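Local coordinates for protein MTH0777 (PDB 1KJN) that is of unknown function but folds as a parallel alpha/beta protein of the DUF1890 family, with two copies in its assembly, at residues A9-G14 with I26-K31; P19-L24 with A83-N88. All coordinates share one frame; numbering follows the deposited sequence.

Interaction 1 (A9-G14 with I26-K31); sequences ALMVLG and IYTSHK
M11, a selenomethionine on strand 8-12, reaches across to T28 and S29 on helix 21-34. Its terminal methyl makes the contact. CE lies 3.4 Å from the backbone N of S29 and 3.6 Å from CB of T28. It is also 3.6 Å from CG2 of T28 and 4.0 Å from CB of S29. The chain runs straight out from the strand, with CG anti to the backbone N (chi1 -177°). It then turns at the selenium (chi3 -66°), which lays CE against the helix backbone. M11 and T28 meet at a slant. No hydrogen bond spans the two segments; the contact is van der Waals packing of one methyl on T28 and on the backbone of S29.

The close packing is confined to this one methyl and the helix face beside it. T28 OG1 is hydrogen-bonded to L24 O and S29 OG to Y60 O. The looser side is at H30, which points away from the strand and is partly exposed; it packs on E57 of the second subunit. The contact belongs to the beta-alpha-beta unit of strand 8-12, helix 21-34 and strand 38-43. Strand 8-12 lies between strands 38-43 and 81-86, while T28 also touches helix 143-153.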
loop_
_atom_site.group_PDB
_atom_site.type_symbol
_atom_site.label_atom_id
_atom_site.label_comp_id
_atom_site.label_asym_id
_atom_site.label_seq_id
_atom_site.Cartn_x
_atom_site.Cartn_y
_atom_site.Cartn_z
ATOM N N ALA A 9 -6.543 -7.673 18.676
ATOM C CA ALA A 9 -7.024 -6.401 18.186
ATOM C C ALA A 9 -7.680 -6.591 16.831
ATOM O O ALA A 9 -7.309 -7.481 16.062
ATOM C CB ALA A 9 -5.895 -5.404 18.101
ATOM N N LEU A 10 -8.738 -5.825 16.593
ATOM C CA LEU A 10 -9.438 -5.890 15.314
ATOM C C LEU A 10 -9.251 -4.544 14.633
ATOM O O LEU A 10 -9.445 -3.488 15.249
ATOM C CB LEU A 10 -10.933 -6.181 15.490
ATOM C CG LEU A 10 -11.777 -6.235 14.210
ATOM C CD1 LEU A 10 -11.317 -7.405 13.354
ATOM C CD2 LEU A 10 -13.267 -6.370 14.564
HETATM N N MSE A 11 -8.860 -4.604 13.364
HETATM C CA MSE A 11 -8.616 -3.420 12.556
HETATM C C MSE A 11 -9.607 -3.388 11.401
HETATM O O MSE A 11 -9.635 -4.303 10.567
HETATM C CB MSE A 11 -7.173 -3.436 12.033
HETATM C CG MSE A 11 -6.809 -2.196 11.222
HETATM SE SE MSE A 11 -4.893 -2.068 10.833
HETATM C CE MSE A 11 -4.271 -1.811 12.639
ATOM N N VAL A 12 -10.374 -2.306 11.323
ATOM C CA VAL A 12 -11.410 -2.150 10.291
ATOM C C VAL A 12 -10.972 -1.149 9.238
ATOM O O VAL A 12 -10.554 -0.039 9.580
ATOM C CB VAL A 12 -12.733 -1.653 10.917
ATOM C CG1 VAL A 12 -13.824 -1.512 9.858
ATOM C CG2 VAL A 12 -13.167 -2.608 12.023
ATOM N N LEU A 13 -11.084 -1.536 7.965
ATOM C CA LEU A 13 -10.685 -0.657 6.868
ATOM C C LEU A 13 -11.853 -0.221 5.987
ATOM O O LEU A 13 -12.829 -0.957 5.808
ATOM C CB LEU A 13 -9.615 -1.324 5.989
ATOM C CG LEU A 13 -8.424 -1.969 6.703
ATOM C CD1 LEU A 13 -7.480 -2.575 5.664
ATOM C CD2 LEU A 13 -7.689 -0.951 7.555
ATOM N N GLY A 14 -11.717 0.974 5.419
ATOM C CA GLY A 14 -12.738 1.518 4.545
ATOM C C GLY A 14 -12.406 1.249 3.087
ATOM O O GLY A 14 -11.393 0.602 2.788
ATOM N N ILE A 26 -1.213 -1.461 7.613
ATOM C CA ILE A 26 -0.167 -2.435 7.863
ATOM C C ILE A 26 0.810 -1.884 8.907
ATOM O O ILE A 26 1.293 -2.633 9.753
ATOM C CB ILE A 26 0.593 -2.777 6.543
ATOM C CG1 ILE A 26 -0.349 -3.451 5.537
ATOM C CG2 ILE A 26 1.798 -3.665 6.822
ATOM C CD1 ILE A 26 0.334 -3.773 4.207
ATOM N N TYR A 27 1.111 -0.584 8.826
ATOM C CA TYR A 27 2.021 0.066 9.768
ATOM C C TYR A 27 1.456 0.005 11.196
ATOM O O TYR A 27 2.164 -0.324 12.137
ATOM C CB TYR A 27 2.254 1.532 9.380
ATOM C CG TYR A 27 3.245 2.237 10.287
ATOM C CD1 TYR A 27 2.809 3.025 11.360
ATOM C CD2 TYR A 27 4.621 2.093 10.094
ATOM C CE1 TYR A 27 3.735 3.651 12.231
ATOM C CE2 TYR A 27 5.550 2.718 10.944
ATOM C CZ TYR A 27 5.105 3.490 12.008
ATOM O OH TYR A 27 6.017 4.128 12.813
ATOM N N THR A 28 0.173 0.317 11.336
ATOM C CA THR A 28 -0.497 0.301 12.633
ATOM C C THR A 28 -0.565 -1.127 13.176
ATOM O O THR A 28 -0.299 -1.341 14.353
ATOM C CB THR A 28 -1.908 0.881 12.521
ATOM O OG1 THR A 28 -1.831 2.149 11.862
ATOM C CG2 THR A 28 -2.551 1.079 13.919
ATOM N N SER A 29 -0.850 -2.104 12.309
ATOM C CA SER A 29 -0.930 -3.501 12.744
ATOM C C SER A 29 0.423 -3.994 13.262
ATOM O O SER A 29 0.502 -4.761 14.227
ATOM C CB SER A 29 -1.424 -4.409 11.621
ATOM O OG SER A 29 -1.380 -5.775 12.020
ATOM N N HIS A 30 1.486 -3.559 12.603
ATOM C CA HIS A 30 2.818 -3.919 13.023
ATOM C C HIS A 30 3.077 -3.296 14.387
ATOM O O HIS A 30 3.704 -3.920 15.234
ATOM C CB HIS A 30 3.859 -3.421 12.035
ATOM C CG HIS A 30 5.265 -3.603 12.505
ATOM N ND1 HIS A 30 6.074 -2.541 12.862
ATOM C CD2 HIS A 30 6.024 -4.718 12.646
ATOM C CE1 HIS A 30 7.267 -2.996 13.194
ATOM N NE2 HIS A 30 7.265 -4.316 13.072
ATOM N N LYS A 31 2.619 -2.062 14.595
ATOM C CA LYS A 31 2.817 -1.404 15.887
ATOM C C LYS A 31 2.131 -2.209 16.985
ATOM O O LYS A 31 2.695 -2.415 18.058
ATOM C CB LYS A 31 2.244 0.009 15.871
ATOM C CG LYS A 31 2.976 0.954 14.950
ATOM C CD LYS A 31 4.392 1.254 15.451
ATOM C CE LYS A 31 4.396 2.344 16.506
ATOM N NZ LYS A 31 5.797 2.733 16.860
#

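Interaction 2 (P19-L24 with A83-N88); sequences PVQIPL and AGFVPN
Q21 and F85 pass alongside each other, pointing opposite ways, one coming from the first turn of helix 21-34 and the other from the end of strand 81-86. The amide plane of Q21 and the ring of F85 are 55° apart, so the two groups do not stack. The amide passes the root of the phenylalanine, with Q21 OE1 3.5 Å from CB of F85. CG of Q21 approaches the ring obliquely.

The glutamine chain is extended. CG stands anti to the backbone N (chi1 -163°) and the chain continues straight to the amide (chi2 179°), which carries OE1 across to the strand. There it crosses P87 at about a right angle, and OE1 is 3.9 Å from CG of P87.

F85 reaches back toward the helix one turn further on. Its CE2 lies 3.9 Å from CB of L24 in an apolar contact. CZ comes within 3.7 Å of the carbonyl O of L24.

The Q21 amide is buried but satisfied at both ends. OE1 accepts from G14 N and NE2 donates to C15 O, which fixes the amide rotation. With an alanine here, G14 N and C15 O would probably lose their side-chain partners, and a gap would be likely beside F85 and P87.

In the same 19-24 segment, V20 and P23 pack on L50 and V53 of the second subunit. I109 on strand 105-111 touches F85, and F111, on the same strand, touches both P87 and Q21. The contact is thus helix-on-sheet packing in a parallel alpha/beta fold. Helix 21-34 lies over the neighbouring parallel strands 8-12, 81-86 and 105-111, and helix 143-153 adds L145 and R146 against L24.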
loop_
_atom_site.group_PDB
_atom_site.type_symbol
_atom_site.label_atom_id
_atom_site.label_comp_id
_atom_site.label_asym_id
_atom_site.label_seq_id
_atom_site.Cartn_x
_atom_site.Cartn_y
_atom_site.Cartn_z
ATOM N N PRO A 19 -4.142 6.326 -1.370
ATOM C CA PRO A 19 -2.976 5.451 -1.291
ATOM C C PRO A 19 -2.348 5.322 0.091
ATOM O O PRO A 19 -1.537 4.412 0.306
ATOM C CB PRO A 19 -2.016 6.045 -2.322
ATOM C CG PRO A 19 -2.513 7.463 -2.514
ATOM C CD PRO A 19 -3.993 7.338 -2.428
ATOM N N VAL A 20 -2.732 6.178 1.044
ATOM C CA VAL A 20 -2.148 6.050 2.382
ATOM C C VAL A 20 -2.799 4.979 3.245
ATOM O O VAL A 20 -2.156 4.483 4.180
ATOM C CB VAL A 20 -2.193 7.361 3.229
ATOM C CG1 VAL A 20 -1.417 8.484 2.553
ATOM C CG2 VAL A 20 -3.646 7.754 3.552
ATOM N N GLN A 21 -4.019 4.557 2.894
ATOM C CA GLN A 21 -4.733 3.602 3.748
ATOM C C GLN A 21 -4.118 2.241 3.990
ATOM O O GLN A 21 -3.775 1.921 5.124
ATOM C CB GLN A 21 -6.197 3.446 3.346
ATOM C CG GLN A 21 -7.015 2.795 4.452
ATOM C CD GLN A 21 -8.491 2.654 4.106
ATOM O OE1 GLN A 21 -9.324 2.456 4.989
ATOM N NE2 GLN A 21 -8.820 2.741 2.817
ATOM N N ILE A 22 -3.983 1.429 2.949
ATOM C CA ILE A 22 -3.402 0.100 3.124
ATOM C C ILE A 22 -2.034 0.177 3.820
ATOM O O ILE A 22 -1.833 -0.467 4.843
ATOM C CB ILE A 22 -3.297 -0.664 1.780
ATOM C CG1 ILE A 22 -4.687 -0.749 1.160
ATOM C CG2 ILE A 22 -2.693 -2.056 1.982
ATOM C CD1 ILE A 22 -5.753 -1.238 2.107
ATOM N N PRO A 23 -1.118 1.028 3.322
ATOM C CA PRO A 23 0.198 1.118 3.974
ATOM C C PRO A 23 0.120 1.432 5.475
ATOM O O PRO A 23 0.767 0.773 6.280
ATOM C CB PRO A 23 0.882 2.242 3.204
ATOM C CG PRO A 23 0.384 2.001 1.791
ATOM C CD PRO A 23 -1.129 1.793 2.058
ATOM N N LEU A 24 -0.692 2.417 5.839
ATOM C CA LEU A 24 -0.858 2.796 7.244
ATOM C C LEU A 24 -1.564 1.716 8.073
ATOM O O LEU A 24 -1.321 1.582 9.271
ATOM C CB LEU A 24 -1.616 4.108 7.342
ATOM C CG LEU A 24 -0.792 5.345 7.006
ATOM C CD1 LEU A 24 -1.715 6.549 6.975
ATOM C CD2 LEU A 24 0.362 5.521 8.019
ATOM N N ALA A 83 -9.546 -0.728 16.133
ATOM C CA ALA A 83 -9.051 0.399 15.359
ATOM C C ALA A 83 -9.761 0.431 14.017
ATOM O O ALA A 83 -9.881 -0.590 13.332
ATOM C CB ALA A 83 -7.553 0.304 15.176
ATOM N N GLY A 84 -10.283 1.601 13.679
ATOM C CA GLY A 84 -10.991 1.780 12.428
ATOM C C GLY A 84 -10.536 2.994 11.626
ATOM O O GLY A 84 -10.460 4.108 12.158
ATOM N N PHE A 85 -10.181 2.752 10.363
ATOM C CA PHE A 85 -9.770 3.802 9.438
ATOM C C PHE A 85 -11.054 4.353 8.873
ATOM O O PHE A 85 -11.938 3.590 8.465
ATOM C CB PHE A 85 -8.873 3.237 8.324
ATOM C CG PHE A 85 -7.470 3.011 8.768
ATOM C CD1 PHE A 85 -7.132 1.865 9.479
ATOM C CD2 PHE A 85 -6.487 3.959 8.500
ATOM C CE1 PHE A 85 -5.833 1.664 9.920
ATOM C CE2 PHE A 85 -5.186 3.769 8.937
ATOM C CZ PHE A 85 -4.849 2.618 9.650
ATOM N N VAL A 86 -11.168 5.674 8.854
ATOM C CA VAL A 86 -12.403 6.307 8.407
ATOM C C VAL A 86 -12.232 7.393 7.345
ATOM O O VAL A 86 -11.973 8.554 7.660
ATOM C CB VAL A 86 -13.146 6.900 9.632
ATOM C CG1 VAL A 86 -14.558 7.303 9.250
ATOM C CG2 VAL A 86 -13.175 5.887 10.779
ATOM N N PRO A 87 -12.269 7.001 6.069
ATOM C CA PRO A 87 -12.135 7.940 4.943
ATOM C C PRO A 87 -13.503 8.513 4.563
ATOM O O PRO A 87 -13.590 9.432 3.742
ATOM C CB PRO A 87 -11.636 7.055 3.787
ATOM C CG PRO A 87 -11.240 5.762 4.418
ATOM C CD PRO A 87 -12.100 5.606 5.626
ATOM N N ASN A 88 -14.577 7.961 5.122
ATOM C CA ASN A 88 -15.907 8.446 4.759
ATOM C C ASN A 88 -17.041 7.918 5.638
ATOM O O ASN A 88 -16.819 7.082 6.508
ATOM C CB ASN A 88 -16.194 8.075 3.296
ATOM C CG ASN A 88 -16.059 6.583 3.038
ATOM O OD1 ASN A 88 -16.255 5.764 3.938
ATOM N ND2 ASN A 88 -15.726 6.224 1.805
#

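How the interactions relate
Both interactions are buried core contacts, and both pack helix 21-34 on one parallel sheet. Its strand order, 3-2-1-4-5-6, is that of a Rossmann-like fold. Interaction 1 joins the helix to the strand just before it in the chain. Interaction 2 joins the first turn of the helix to the next strand of the sheet, far along the sequence. The two strands are neighbours, probably hydrogen-bonded, with V12 N 2.7 Å from A83 O. L13 and F85 pack together, and F85 also touches T28. Interaction 1 rests on one methyl packed against the helix, with no hydrogen bond across it. Interaction 2, at the strand ends, adds a buried amide that bonds back to the 9-14 segment.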